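Local coordinates for cell surface protein (Faecalibacterium prausnitzii A2-165, PDB 4GT6), which is the BspA-type leucine-rich repeat part of a longer cell-surface protein of unknown function and probably binds other proteins, at residues A8-G12 with S13-I17; Q41-G45 with A46-P50; V51-I54 with G55-V58; V69-P72 with D73-E77; P120-D123 with S124-E127. One frame throughout, in Å; residues are numbered along the deposited sequence. Where two conformers were deposited one is given.

Contact 1 of 5, residues A8-G12 with S13-I17. With EDO (1,2-ethanediol), chain C; EDO (1,2-ethanediol), chain Q.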
loop_
_atom_site.group_PDB
_atom_site.type_symbol
_atom_site.label_atom_id
_atom_site.label_comp_id
_atom_site.label_asym_id
_atom_site.label_seq_id
_atom_site.Cartn_x
_atom_site.Cartn_y
_atom_site.Cartn_z
ATOM N N ALA A 8 28.081 25.417 -0.438
ATOM C CA ALA A 8 28.302 24.487 -1.546
ATOM C C ALA A 8 29.393 24.956 -2.501
ATOM O O ALA A 8 29.508 26.144 -2.801
ATOM C CB ALA A 8 27.004 24.268 -2.312
ATOM N N TYR A 9 30.157 23.997 -3.019
ATOM C CA TYR A 9 31.255 24.191 -3.963
ATOM C C TYR A 9 30.914 23.526 -5.282
ATOM O O TYR A 9 29.991 22.718 -5.314
ATOM C CB TYR A 9 32.551 23.602 -3.381
ATOM C CG TYR A 9 32.829 24.091 -1.979
ATOM C CD1 TYR A 9 33.304 25.382 -1.749
ATOM C CD2 TYR A 9 32.558 23.291 -0.876
ATOM C CE1 TYR A 9 33.554 25.841 -0.456
ATOM C CE2 TYR A 9 32.792 23.744 0.421
ATOM C CZ TYR A 9 33.304 25.013 0.625
ATOM O OH TYR A 9 33.511 25.462 1.907
ATOM N N THR A 10 31.662 23.835 -6.351
ATOM C CA THR A 10 31.417 23.296 -7.688
ATOM C C THR A 10 32.590 22.482 -8.210
ATOM O O THR A 10 33.751 22.893 -8.094
ATOM C CB THR A 10 31.113 24.469 -8.670
ATOM O OG1 THR A 10 29.937 25.137 -8.227
ATOM C CG2 THR A 10 30.903 24.016 -10.116
ATOM N N ASP A 11 32.269 21.346 -8.848
ATOM C CA ASP A 11 33.235 20.536 -9.582
ATOM C C ASP A 11 32.504 20.029 -10.847
ATOM O O ASP A 11 31.684 19.099 -10.786
ATOM C CB ASP A 11 33.869 19.413 -8.727
ATOM C CG ASP A 11 35.026 18.678 -9.402
ATOM O OD1 ASP A 11 35.217 18.852 -10.633
ATOM O OD2 ASP A 11 35.736 17.921 -8.706
ATOM N N GLY A 12 32.775 20.700 -11.974
ATOM C CA GLY A 12 32.099 20.421 -13.232
ATOM C C GLY A 12 30.620 20.742 -13.133
ATOM O O GLY A 12 30.239 21.805 -12.634
ATOM N N SER A 13 29.771 19.769 -13.517
ATOM C CA SER A 13 28.312 19.912 -13.492
ATOM C C SER A 13 27.680 19.619 -12.121
ATOM O O SER A 13 26.465 19.653 -12.010
ATOM C CB SER A 13 27.694 18.977 -14.526
ATOM O OG SER A 13 28.160 19.345 -15.808
ATOM N N TYR A 14 28.494 19.368 -11.082
ATOM C CA TYR A 14 27.992 19.038 -9.764
ATOM C C TYR A 14 28.417 20.039 -8.705
ATOM O O TYR A 14 29.551 20.516 -8.698
ATOM C CB TYR A 14 28.501 17.632 -9.360
ATOM C CG TYR A 14 27.851 16.528 -10.165
ATOM C CD1 TYR A 14 26.651 15.957 -9.758
ATOM C CD2 TYR A 14 28.426 16.070 -11.349
ATOM C CE1 TYR A 14 26.034 14.960 -10.510
ATOM C CE2 TYR A 14 27.814 15.080 -12.115
ATOM C CZ TYR A 14 26.624 14.515 -11.678
ATOM O OH TYR A 14 25.997 13.549 -12.420
ATOM N N GLN A 15 27.499 20.346 -7.817
ATOM C CA GLN A 15 27.777 21.129 -6.625
ATOM C C GLN A 15 27.735 20.170 -5.451
ATOM O O GLN A 15 27.021 19.155 -5.495
ATOM C CB GLN A 15 26.789 22.268 -6.424
ATOM C CG GLN A 15 26.828 23.288 -7.563
ATOM C CD GLN A 15 25.880 24.427 -7.340
ATOM O OE1 GLN A 15 25.176 24.511 -6.320
ATOM N NE2 GLN A 15 25.834 25.334 -8.313
ATOM N N PHE A 16 28.459 20.502 -4.395
ATOM C CA PHE A 16 28.567 19.619 -3.247
ATOM C C PHE A 16 28.910 20.383 -1.992
ATOM O O PHE A 16 29.421 21.513 -2.040
ATOM C CB PHE A 16 29.642 18.527 -3.510
ATOM C CG PHE A 16 31.041 19.073 -3.733
ATOM C CD1 PHE A 16 31.453 19.485 -5.002
ATOM C CD2 PHE A 16 31.931 19.216 -2.665
ATOM C CE1 PHE A 16 32.731 20.031 -5.200
ATOM C CE2 PHE A 16 33.213 19.758 -2.869
ATOM C CZ PHE A 16 33.615 20.127 -4.139
ATOM N N ILE A 17 28.649 19.742 -0.868
ATOM C CA ILE A 17 29.012 20.238 0.463
ATOM C C ILE A 17 30.006 19.226 1.069
ATOM O O ILE A 17 30.076 18.075 0.611
ATOM C CB ILE A 17 27.788 20.504 1.374
ATOM C CG1 ILE A 17 26.986 19.204 1.660
ATOM C CG2 ILE A 17 26.911 21.637 0.794
ATOM C CD1 ILE A 17 25.956 19.274 2.805
HETATM C C1 EDO C . 28.217 26.891 -5.832
HETATM O O1 EDO C . 29.593 26.864 -6.177
HETATM C C2 EDO C . 27.663 28.319 -6.034
HETATM O O2 EDO C . 26.294 28.354 -5.656
HETATM C C1 EDO Q . 38.466 21.267 -9.823
HETATM O O1 EDO Q . 37.504 21.322 -10.863
HETATM C C2 EDO Q . 38.006 22.167 -8.652
HETATM O O2 EDO Q . 36.759 21.699 -8.164
HETATM O O HOH W 1 27.726 25.203 -10.266
#
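Tyr-9 and Phe-16 pair across an antiparallel beta hairpin with a two-residue loop, strand 9-11 running back as the start of strand 14-18 through a type II' turn from Asp-11 to Tyr-14. Two pairs of backbone hydrogen bonds hold it. Tyr-9 N gives a nearly straight bond of 2.8 Å to Phe-16 O, and Phe-16 N returns one to Tyr-9 O; Asp-11 and Tyr-14 do the same beside the turn, where Tyr-14 N sits above the carbonyl plane of Asp-11 at 3.2 Å from Asp-11 O. Gly-12 takes the positive phi (65°) that this turn needs.

The main apolar contact lies on the face with Tyr-9, Asp-11, Tyr-14 and Phe-16. With chi1 at 62°, Phe-16 has CG between its own N and carbonyl carbon, which swings the ring across the partner strand: Tyr-9 CB stands over one ring face, 3.7 Å from Phe-16 CZ, and Asp-11 CB comes 3.8 Å from Phe-16 CE1. The ring also packs on Val-42 and His-44 of strand 41-44. A serine here would probably leave Tyr-9 CB and Val-42 without their common cover and open a gap between this hairpin and strand 41-44.

On the other face, Thr-10 OG1 hydrogen-bonds an ethanediol, and one water joins Thr-10 OG1 to Gln-15, accepting from Gln-15 NE2 at 2.7 Å.

Contact 2 of 5, residues Q41-G45 with A46-P50. With EDO (1,2-ethanediol), chain O; EDO (1,2-ethanediol), chain Q.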
loop_
_atom_site.group_PDB
_atom_site.type_symbol
_atom_site.label_atom_id
_atom_site.label_comp_id
_atom_site.label_asym_id
_atom_site.label_seq_id
_atom_site.Cartn_x
_atom_site.Cartn_y
_atom_site.Cartn_z
ATOM N N GLN A 41 34.609 11.061 -6.879
ATOM C CA GLN A 41 35.396 12.037 -6.128
ATOM C C GLN A 41 35.197 13.450 -6.684
ATOM O O GLN A 41 34.930 13.621 -7.880
ATOM C CB GLN A 41 36.904 11.665 -6.111
ATOM C CG GLN A 41 37.607 11.654 -7.469
ATOM C CD GLN A 41 39.110 11.447 -7.375
ATOM O OE1 GLN A 41 39.621 10.607 -6.612
ATOM N NE2 GLN A 41 39.855 12.217 -8.159
ATOM N N VAL A 42 35.296 14.445 -5.793
ATOM C CA VAL A 42 35.232 15.872 -6.125
ATOM C C VAL A 42 36.449 16.545 -5.489
ATOM O O VAL A 42 36.971 16.064 -4.472
ATOM C CB VAL A 42 33.900 16.571 -5.730
ATOM C CG1 VAL A 42 32.727 16.063 -6.580
ATOM C CG2 VAL A 42 33.605 16.424 -4.236
ATOM N N THR A 43 36.883 17.650 -6.083
ATOM C CA THR A 43 38.039 18.396 -5.586
ATOM C C THR A 43 37.607 19.769 -5.088
ATOM O O THR A 43 36.774 20.433 -5.718
ATOM C CB THR A 43 39.117 18.504 -6.688
ATOM O OG1 THR A 43 39.497 17.181 -7.068
ATOM C CG2 THR A 43 40.376 19.276 -6.226
ATOM N N HIS A 44 38.172 20.175 -3.940
ATOM C CA HIS A 44 38.029 21.518 -3.398
ATOM C C HIS A 44 39.337 21.925 -2.713
ATOM O O HIS A 44 39.803 21.250 -1.794
ATOM C CB HIS A 44 36.831 21.689 -2.454
ATOM C CG HIS A 44 36.706 23.111 -2.004
ATOM N ND1 HIS A 44 36.971 23.479 -0.694
ATOM C CD2 HIS A 44 36.498 24.232 -2.741
ATOM C CE1 HIS A 44 36.852 24.798 -0.664
ATOM N NE2 HIS A 44 36.580 25.295 -1.874
ATOM N N GLY A 45 39.932 23.010 -3.194
ATOM C CA GLY A 45 41.196 23.503 -2.656
ATOM C C GLY A 45 42.311 22.493 -2.835
ATOM O O GLY A 45 42.515 21.979 -3.938
ATOM N N ALA A 46 42.974 22.142 -1.723
ATOM C CA ALA A 46 44.097 21.197 -1.682
ATOM C C ALA A 46 43.651 19.733 -1.521
ATOM O O ALA A 46 44.517 18.855 -1.493
ATOM C CB ALA A 46 45.029 21.564 -0.530
ATOM N N TYR A 47 42.332 19.462 -1.397
ATOM C CA TYR A 47 41.885 18.098 -1.102
ATOM C C TYR A 47 40.890 17.504 -2.084
ATOM O O TYR A 47 40.106 18.203 -2.720
ATOM C CB TYR A 47 41.269 18.013 0.320
ATOM C CG TYR A 47 42.187 18.520 1.419
ATOM C CD1 TYR A 47 43.197 17.715 1.940
ATOM C CD2 TYR A 47 42.021 19.791 1.961
ATOM C CE1 TYR A 47 44.050 18.183 2.950
ATOM C CE2 TYR A 47 42.873 20.274 2.962
ATOM C CZ TYR A 47 43.880 19.464 3.460
ATOM O OH TYR A 47 44.709 19.948 4.452
ATOM N N ILE A 48 40.935 16.179 -2.161
ATOM C CA ILE A 48 40.029 15.319 -2.934
ATOM C C ILE A 48 39.070 14.673 -1.930
ATOM O O ILE A 48 39.500 14.175 -0.891
ATOM C CB ILE A 48 40.856 14.276 -3.747
ATOM C CG1 ILE A 48 41.675 14.996 -4.857
ATOM C CG2 ILE A 48 39.951 13.185 -4.347
ATOM C CD1 ILE A 48 42.778 14.152 -5.546
ATOM N N TYR A 49 37.775 14.697 -2.242
ATOM C CA TYR A 49 36.743 14.151 -1.389
ATOM C C TYR A 49 36.023 13.031 -2.077
ATOM O O TYR A 49 35.409 13.277 -3.101
ATOM C CB TYR A 49 35.711 15.242 -1.007
ATOM C CG TYR A 49 36.316 16.368 -0.204
ATOM C CD1 TYR A 49 36.968 17.429 -0.834
ATOM C CD2 TYR A 49 36.250 16.372 1.183
ATOM C CE1 TYR A 49 37.577 18.443 -0.094
ATOM C CE2 TYR A 49 36.857 17.377 1.934
ATOM C CZ TYR A 49 37.491 18.431 1.285
ATOM O OH TYR A 49 38.088 19.423 2.023
ATOM N N PRO A 50 35.980 11.815 -1.513
ATOM C CA PRO A 50 35.075 10.791 -2.087
ATOM C C PRO A 50 33.620 11.229 -1.909
ATOM O O PRO A 50 33.287 11.860 -0.897
ATOM C CB PRO A 50 35.359 9.537 -1.224
ATOM C CG PRO A 50 36.632 9.843 -0.502
ATOM C CD PRO A 50 36.618 11.325 -0.279
HETATM C C1 EDO O . 44.902 17.253 -5.535
HETATM O O1 EDO O . 44.554 16.775 -4.246
HETATM C C2 EDO O . 43.973 18.422 -5.928
HETATM O O2 EDO O . 44.067 19.469 -4.976
HETATM C C1 EDO Q . 38.466 21.267 -9.823
HETATM O O1 EDO Q . 37.504 21.322 -10.863
HETATM C C2 EDO Q . 38.006 22.167 -8.652
HETATM O O2 EDO Q . 36.759 21.699 -8.164
HETATM O O HOH W 2 38.874 21.609 0.886
#
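The Tyr-49 ring presents its edge to the opposite strand: Val-42 O and His-44 O both lie near its plane, the latter 4.0 Å from Tyr-49 CE1, and His-44 CB is close to the same ring carbon. A water, also in that plane, hydrogen-bonds Tyr-49 OH at 2.6 Å and joins it to His-44, donating to the backbone O and pairing with ND1. The imidazole, with CG anti to the backbone N (chi1 -177°), leans away from Tyr-47 and Tyr-49 and stacks on Tyr-9 of strand 9-11. Over one face of the Tyr-47 ring, toward its rim, lies Ala-46 CB.

These residues belong to a beta hairpin, strand 41-44 against the start of strand 47-54, closed by a type II' turn from His-44 to Tyr-47 with Gly-45 at its positive-phi corner. Val-42 and Tyr-49 form a hydrogen-bonded pair; Tyr-49 N reaches Val-42 O at 2.7 Å with an N-H...O angle of 171°. On the same face Val-42 CG2 meets Tyr-49 CB at 4.0 Å, the two side chains crossing at about a right angle. Both pack on strands 14-18 and 24-29, through Phe-16, Leu-18 and Ala-24, and this face covers the N-terminal end of the sheet.

The other face is largely exposed. Here Ile-48 CG2 lies against the amide of Gln-41, 3.4 Å from Gln-41 OE1, while Ile-48 CG1 passes 3.8 Å from Thr-43 OG1. An ethanediol rests against Ile-48 CD1.

Contact 3 of 5, residues V51-I54 with G55-V58. With EDO (1,2-ethanediol), chain N.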
loop_
_atom_site.group_PDB
_atom_site.type_symbol
_atom_site.label_atom_id
_atom_site.label_comp_id
_atom_site.label_asym_id
_atom_site.label_seq_id
_atom_site.Cartn_x
_atom_site.Cartn_y
_atom_site.Cartn_z
ATOM N N VAL A 51 32.746 10.911 -2.877
ATOM C CA VAL A 51 31.320 11.259 -2.782
ATOM C C VAL A 51 30.582 10.132 -2.042
ATOM O O VAL A 51 30.419 9.037 -2.584
ATOM C CB VAL A 51 30.741 11.538 -4.189
ATOM C CG1 VAL A 51 29.221 11.701 -4.149
ATOM C CG2 VAL A 51 31.408 12.775 -4.805
ATOM N N SER A 52 30.120 10.408 -0.816
ATOM C CA SER A 52 29.450 9.398 0.025
ATOM C C SER A 52 27.931 9.490 -0.043
ATOM O O SER A 52 27.241 8.560 0.398
ATOM C CB SER A 52 29.891 9.541 1.487
ATOM O OG SER A 52 29.487 10.814 1.967
ATOM N N LYS A 53 27.395 10.596 -0.592
ATOM C CA LYS A 53 25.947 10.757 -0.594
ATOM C C LYS A 53 25.440 11.552 -1.772
ATOM O O LYS A 53 26.064 12.532 -2.195
ATOM C CB LYS A 53 25.506 11.455 0.732
ATOM C CG LYS A 53 24.003 11.787 0.812
ATOM C CD LYS A 53 23.621 12.375 2.179
ATOM C CE LYS A 53 22.135 12.713 2.265
ATOM N NZ LYS A 53 21.873 13.412 3.566
ATOM N N ILE A 54 24.287 11.113 -2.303
ATOM C CA ILE A 54 23.521 11.889 -3.293
ATOM C C ILE A 54 22.533 12.670 -2.454
ATOM O O ILE A 54 21.673 12.069 -1.810
ATOM C CB ILE A 54 22.844 10.990 -4.339
ATOM C CG1 ILE A 54 23.922 10.208 -5.152
ATOM C CG2 ILE A 54 21.941 11.871 -5.265
ATOM C CD1 ILE A 54 23.346 9.024 -5.908
ATOM N N GLY A 55 22.684 13.985 -2.420
ATOM C CA GLY A 55 21.854 14.819 -1.560
ATOM C C GLY A 55 20.374 14.776 -1.881
ATOM O O GLY A 55 19.961 14.337 -2.965
ATOM N N ASP A 56 19.566 15.254 -0.929
ATOM C CA ASP A 56 18.119 15.350 -1.143
ATOM C C ASP A 56 17.811 16.124 -2.432
ATOM O O ASP A 56 18.393 17.184 -2.699
ATOM C CB ASP A 56 17.446 16.076 0.060
ATOM C CG ASP A 56 17.484 15.326 1.402
ATOM O OD1 ASP A 56 18.032 14.196 1.449
ATOM O OD2 ASP A 56 16.882 15.827 2.379
ATOM N N ARG A 57 16.892 15.581 -3.236
ATOM C CA ARG A 57 16.267 16.214 -4.386
ATOM C C ARG A 57 17.197 16.574 -5.547
ATOM O O ARG A 57 16.778 17.360 -6.405
ATOM C CB ARG A 57 15.522 17.511 -3.919
ATOM C CG ARG A 57 14.674 17.294 -2.642
ATOM C CD ARG A 57 13.708 18.443 -2.389
ATOM N NE ARG A 57 12.450 18.306 -3.137
ATOM C CZ ARG A 57 11.376 17.628 -2.727
ATOM N NH1 ARG A 57 11.371 17.027 -1.543
ATOM N NH2 ARG A 57 10.298 17.558 -3.491
ATOM N N VAL A 58 18.404 16.001 -5.637
ATOM C CA VAL A 58 19.334 16.399 -6.740
ATOM C C VAL A 58 18.684 16.238 -8.125
ATOM O O VAL A 58 18.797 17.141 -8.968
ATOM C CB VAL A 58 20.717 15.671 -6.661
ATOM C CG1 VAL A 58 21.607 16.060 -7.854
ATOM C CG2 VAL A 58 21.440 16.037 -5.356
HETATM C C1 EDO N . 18.031 19.096 -11.676
HETATM O O1 EDO N . 19.035 18.097 -11.583
HETATM C C2 EDO N . 16.654 18.503 -11.288
HETATM O O2 EDO N . 16.509 18.416 -9.891
HETATM O O HOH W 3 18.970 13.607 3.753
#
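In the BspA-type leucine-rich repeat region, strand 47-54 gives way to a type II beta turn from Gly-55 to Val-58, and the chain bends back on itself. Lys-53 and Asp-56 reach along the outside of this bend without forming a salt bridge: Lys-53 NZ is 4.5 Å from Asp-56 OD1. A water fills the role of go-between, accepting from Lys-53 NZ at 2.9 Å and donating to Asp-56 OD1 at 2.6 Å. The lysine chain is extended throughout, which carries NZ alongside the turn; Asp-56 OD1 also accepts from Ser-80 N. On the inner side Ile-54 CG2 meets Val-58 CG2 at 4.2 Å, a light touch. Val-58 continues onto Ile-26 and Tyr-29 of strand 24-29, the parallel neighbour of strand 47-54, while Ile-54 packs on Ile-38 and Ala-82 in the adjoining loops. Beyond strand 47-54, the mixed sheet carries on, in parallel, into strand 77-78.

Contact 4 of 5, residues V69-P72 with D73-E77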
loop_
_atom_site.group_PDB
_atom_site.type_symbol
_atom_site.label_atom_id
_atom_site.label_comp_id
_atom_site.label_asym_id
_atom_site.label_seq_id
_atom_site.Cartn_x
_atom_site.Cartn_y
_atom_site.Cartn_z
ATOM N N VAL A 69 21.222 6.025 -14.631
ATOM C CA VAL A 69 22.063 6.635 -13.613
ATOM C C VAL A 69 23.074 5.597 -13.140
ATOM O O VAL A 69 22.713 4.465 -12.820
ATOM C CB VAL A 69 21.193 7.160 -12.427
ATOM C CG1 VAL A 69 22.071 7.575 -11.240
ATOM C CG2 VAL A 69 20.285 8.310 -12.860
ATOM N N GLN A 70 24.333 5.989 -13.096
ATOM C CA GLN A 70 25.388 5.160 -12.572
ATOM C C GLN A 70 25.893 5.836 -11.319
ATOM O O GLN A 70 26.170 7.047 -11.338
ATOM C CB GLN A 70 26.498 4.995 -13.612
ATOM C CG GLN A 70 27.653 4.202 -13.090
ATOM C CD GLN A 70 28.755 4.221 -14.097
ATOM O OE1 GLN A 70 29.699 5.017 -14.018
ATOM N NE2 GLN A 70 28.648 3.337 -15.053
ATOM N N ILE A 71 26.001 5.050 -10.230
ATOM C CA ILE A 71 26.437 5.501 -8.908
ATOM C C ILE A 71 27.786 4.850 -8.561
ATOM O O ILE A 71 27.900 3.635 -8.734
ATOM C CB ILE A 71 25.334 5.115 -7.872
ATOM C CG1 ILE A 71 23.941 5.697 -8.251
ATOM C CG2 ILE A 71 25.731 5.466 -6.431
ATOM C CD1 ILE A 71 22.789 5.485 -7.170
ATOM N N PRO A 72 28.780 5.576 -8.021
ATOM C CA PRO A 72 30.014 4.900 -7.615
ATOM C C PRO A 72 29.833 4.127 -6.300
ATOM O O PRO A 72 28.908 4.417 -5.518
ATOM C CB PRO A 72 30.995 6.053 -7.465
ATOM C CG PRO A 72 30.153 7.214 -7.052
ATOM C CD PRO A 72 28.843 7.033 -7.740
ATOM N N ASP A 73 30.734 3.171 -6.027
ATOM C CA ASP A 73 30.619 2.385 -4.782
ATOM C C ASP A 73 31.055 3.215 -3.536
ATOM O O ASP A 73 30.974 2.715 -2.415
ATOM C CB ASP A 73 31.367 1.050 -4.873
ATOM C CG ASP A 73 32.873 1.101 -4.808
ATOM O OD1 ASP A 73 33.449 2.189 -5.045
ATOM O OD2 ASP A 73 33.484 0.047 -4.525
ATOM N N THR A 74 31.434 4.500 -3.727
ATOM C CA THR A 74 31.726 5.396 -2.590
ATOM C C THR A 74 30.386 5.852 -1.923
ATOM O O THR A 74 30.371 6.237 -0.763
ATOM C CB THR A 74 32.531 6.624 -3.071
ATOM O OG1 THR A 74 31.782 7.308 -4.099
ATOM C CG2 THR A 74 33.943 6.256 -3.568
ATOM N N VAL A 75 29.266 5.807 -2.668
ATOM C CA VAL A 75 27.975 6.303 -2.174
ATOM C C VAL A 75 27.363 5.330 -1.159
ATOM O O VAL A 75 27.047 4.175 -1.495
ATOM C CB VAL A 75 26.997 6.619 -3.350
ATOM C CG1 VAL A 75 25.588 6.921 -2.824
ATOM C CG2 VAL A 75 27.515 7.815 -4.171
ATOM N N THR A 76 27.112 5.835 0.055
ATOM C CA THR A 76 26.499 5.010 1.105
ATOM C C THR A 76 25.061 5.483 1.410
ATOM O O THR A 76 24.349 4.837 2.176
ATOM C CB THR A 76 27.372 5.036 2.380
ATOM O OG1 THR A 76 27.409 6.375 2.891
ATOM C CG2 THR A 76 28.799 4.495 2.134
ATOM N N GLU A 77 24.665 6.639 0.859
ATOM C CA GLU A 77 23.340 7.190 1.134
ATOM C C GLU A 77 22.760 7.872 -0.079
ATOM O O GLU A 77 23.457 8.626 -0.755
ATOM C CB GLU A 77 23.415 8.218 2.289
ATOM C CG GLU A 77 22.051 8.740 2.717
ATOM C CD GLU A 77 21.989 9.533 4.011
ATOM O OE1 GLU A 77 22.983 9.560 4.773
ATOM O OE2 GLU A 77 20.917 10.124 4.264
HETATM O O HOH W 4 27.356 2.480 -3.711
#
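Ile-71 lays its CG2 methyl against Val-75, 3.5 Å from Val-75 CB, the two side chains crossing at about a right angle. In this conformer, one of two modelled for Ile-71, chi1 of -56° puts CG1 anti to the carbonyl carbon and leaves the CG2 methyl to meet the valine. Pro-72 adds the next layer: its CD is 3.9 Å from Val-75 CG2, and its CG approaches Thr-74 OG1 at 3.4 Å. The hydroxyl itself hydrogen-bonds Val-51 O in the preceding strand.

The backbone makes a type I beta turn from Pro-72 to Val-75, the corner by which a leucine-rich repeat coil leaves strand 68-71 and heads for strand 77-78. Its closing bond, Val-75 N to Pro-72 O at 3.2 Å, is fairly straight at the hydrogen (166°), though the donor stands well above the carbonyl plane. A water donates to both Pro-72 O and Val-75 O, the latter at 2.8 Å, and bridges the mouth of the turn. Ile-71 also packs on Val-92 of strand 91-94, the next rung of the parallel sheet, while Pro-72 touches Ala-40 and Asp-73 lies on Ile-94.

Contact 5 of 5, residues P120-D123 with S124-E127. With EDO (1,2-ethanediol), chain M.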
loop_
_atom_site.group_PDB
_atom_site.type_symbol
_atom_site.label_atom_id
_atom_site.label_comp_id
_atom_site.label_asym_id
_atom_site.label_seq_id
_atom_site.Cartn_x
_atom_site.Cartn_y
_atom_site.Cartn_z
ATOM N N PRO A 120 20.096 -2.463 -8.478
ATOM C CA PRO A 120 21.067 -3.170 -7.592
ATOM C C PRO A 120 21.456 -2.426 -6.308
ATOM O O PRO A 120 22.063 -3.016 -5.427
ATOM C CB PRO A 120 22.307 -3.313 -8.471
ATOM C CG PRO A 120 22.183 -2.190 -9.504
ATOM C CD PRO A 120 20.698 -2.186 -9.798
ATOM N N ILE A 121 21.126 -1.154 -6.191
ATOM C CA ILE A 121 21.418 -0.332 -5.014
ATOM C C ILE A 121 20.753 -0.905 -3.721
ATOM O O ILE A 121 21.108 -0.492 -2.619
ATOM C CB ILE A 121 20.989 1.138 -5.257
ATOM C CG1 ILE A 121 19.512 1.224 -5.636
ATOM C CG2 ILE A 121 21.878 1.789 -6.326
ATOM C CD1 ILE A 121 18.868 2.462 -5.263
ATOM N N LEU A 122 19.810 -1.854 -3.858
ATOM C CA LEU A 122 19.088 -2.457 -2.728
ATOM C C LEU A 122 19.857 -3.595 -2.037
ATOM O O LEU A 122 19.529 -3.969 -0.910
ATOM C CB LEU A 122 17.766 -2.993 -3.279
ATOM C CG LEU A 122 16.498 -2.603 -2.557
ATOM C CD1 LEU A 122 16.352 -1.093 -2.434
ATOM C CD2 LEU A 122 15.320 -3.174 -3.249
ATOM N N ASP A 123 20.873 -4.144 -2.696
ATOM C CA ASP A 123 21.608 -5.326 -2.244
ATOM C C ASP A 123 22.236 -5.255 -0.826
ATOM O O ASP A 123 22.307 -6.295 -0.177
ATOM C CB ASP A 123 22.681 -5.707 -3.286
ATOM C CG ASP A 123 22.119 -6.052 -4.671
ATOM O OD1 ASP A 123 20.897 -6.335 -4.773
ATOM O OD2 ASP A 123 22.887 -6.001 -5.652
ATOM N N SER A 124 22.696 -4.085 -0.337
ATOM C CA SER A 124 23.309 -4.032 1.004
ATOM C C SER A 124 22.705 -2.910 1.896
ATOM O O SER A 124 23.329 -2.481 2.867
ATOM C CB SER A 124 24.823 -3.870 0.893
ATOM O OG SER A 124 25.146 -2.638 0.271
ATOM N N VAL A 125 21.484 -2.504 1.587
ATOM C CA VAL A 125 20.769 -1.452 2.298
ATOM C C VAL A 125 20.343 -1.933 3.706
ATOM O O VAL A 125 20.060 -3.122 3.894
ATOM C CB VAL A 125 19.568 -0.968 1.436
ATOM C CG1 VAL A 125 18.386 -1.946 1.464
ATOM C CG2 VAL A 125 19.138 0.437 1.817
ATOM N N THR A 126 20.349 -1.020 4.692
ATOM C CA THR A 126 19.909 -1.342 6.049
ATOM C C THR A 126 18.708 -0.472 6.392
ATOM O O THR A 126 18.010 -0.772 7.349
ATOM C CB THR A 126 21.023 -1.212 7.084
ATOM O OG1 THR A 126 21.515 0.123 7.086
ATOM C CG2 THR A 126 22.137 -2.252 6.907
ATOM N N GLU A 127 18.498 0.649 5.656
ATOM C CA GLU A 127 17.380 1.561 5.935
ATOM C C GLU A 127 16.791 2.076 4.657
ATOM O O GLU A 127 17.527 2.560 3.800
ATOM C CB GLU A 127 17.822 2.791 6.776
ATOM C CG GLU A 127 18.381 2.496 8.155
ATOM C CD GLU A 127 18.847 3.768 8.838
ATOM O OE1 GLU A 127 17.987 4.504 9.371
ATOM O OE2 GLU A 127 20.057 4.077 8.753
HETATM C C1 EDO M . 25.808 -3.840 -8.239
HETATM O O1 EDO M . 26.717 -4.127 -9.294
HETATM C C2 EDO M . 25.725 -4.972 -7.186
HETATM O O2 EDO M . 25.114 -4.510 -5.972
HETATM O O HOH W 5 23.122 -1.522 -1.230
#
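Leu-122 and Val-125 meet at a type I beta turn in the leucine-rich repeat coil between strands 104-105 and 127-128, a turn that continues from a short 3-10 segment starting at Pro-120. The tight part is on the inner side, where Ile-121, Leu-122 and Val-125 all pack on Ile-105 of strand 104-105; Ile-121 reaches further, to Val-92 and Ile-94, and Leu-122 to Phe-133. In the conformer described, one of two for Val-125, its CG1 lies 3.3 Å from Leu-122 O, chi1 of 77° setting this methyl between the valine's own N and carbonyl carbon. By comparison the two side chains barely meet, Leu-122 CD1 standing 4.5 Å from Val-125 CG1.

The turn's own hydrogen bond is weak: Val-125 N is 3.5 Å from Leu-122 O, although the N-H points almost straight at it (171°). A water gives further support, donating to Ile-121 O at 2.7 Å and accepting from Ser-124 N, and thus tying the 3-10 segment to the far side of the turn. Ser-124 OG turns to the previous coil and hydrogen-bonds Ser-100 O, while Ser-124 O accepts from Lys-103 NZ.

The loose side is that of Asp-123, which is exposed. Its carboxylate points back along the 3-10 segment, beside its own backbone N, and takes a hydrogen bond from an ethanediol, probably from the crystallisation liquor, whose O2 lies 2.7 Å from Asp-123 OD2.

In the fold
Contacts 1 and 2 are surface hairpins at the N-terminal end, each closed by a type II' turn with glycine at its corner and held mainly by paired backbone bonds. They meet where Asp-11 OD2 accepts from Thr-43 N. Contact 3 shares strand 47-54 with contact 2 and continues it toward the turn at 55-58, partly buried, with a water-linked charge pair outside. Contacts 4 and 5 are buried corners of the coil, where aliphatic groups replace aromatic rings and a single turn bond, weak in contact 5, replaces the hairpin pairs. Thr-74 and Thr-76 bond contact 4 to contact 3, whereas Ile-71 and Ile-121 join contacts 4 and 5 through apolar packing.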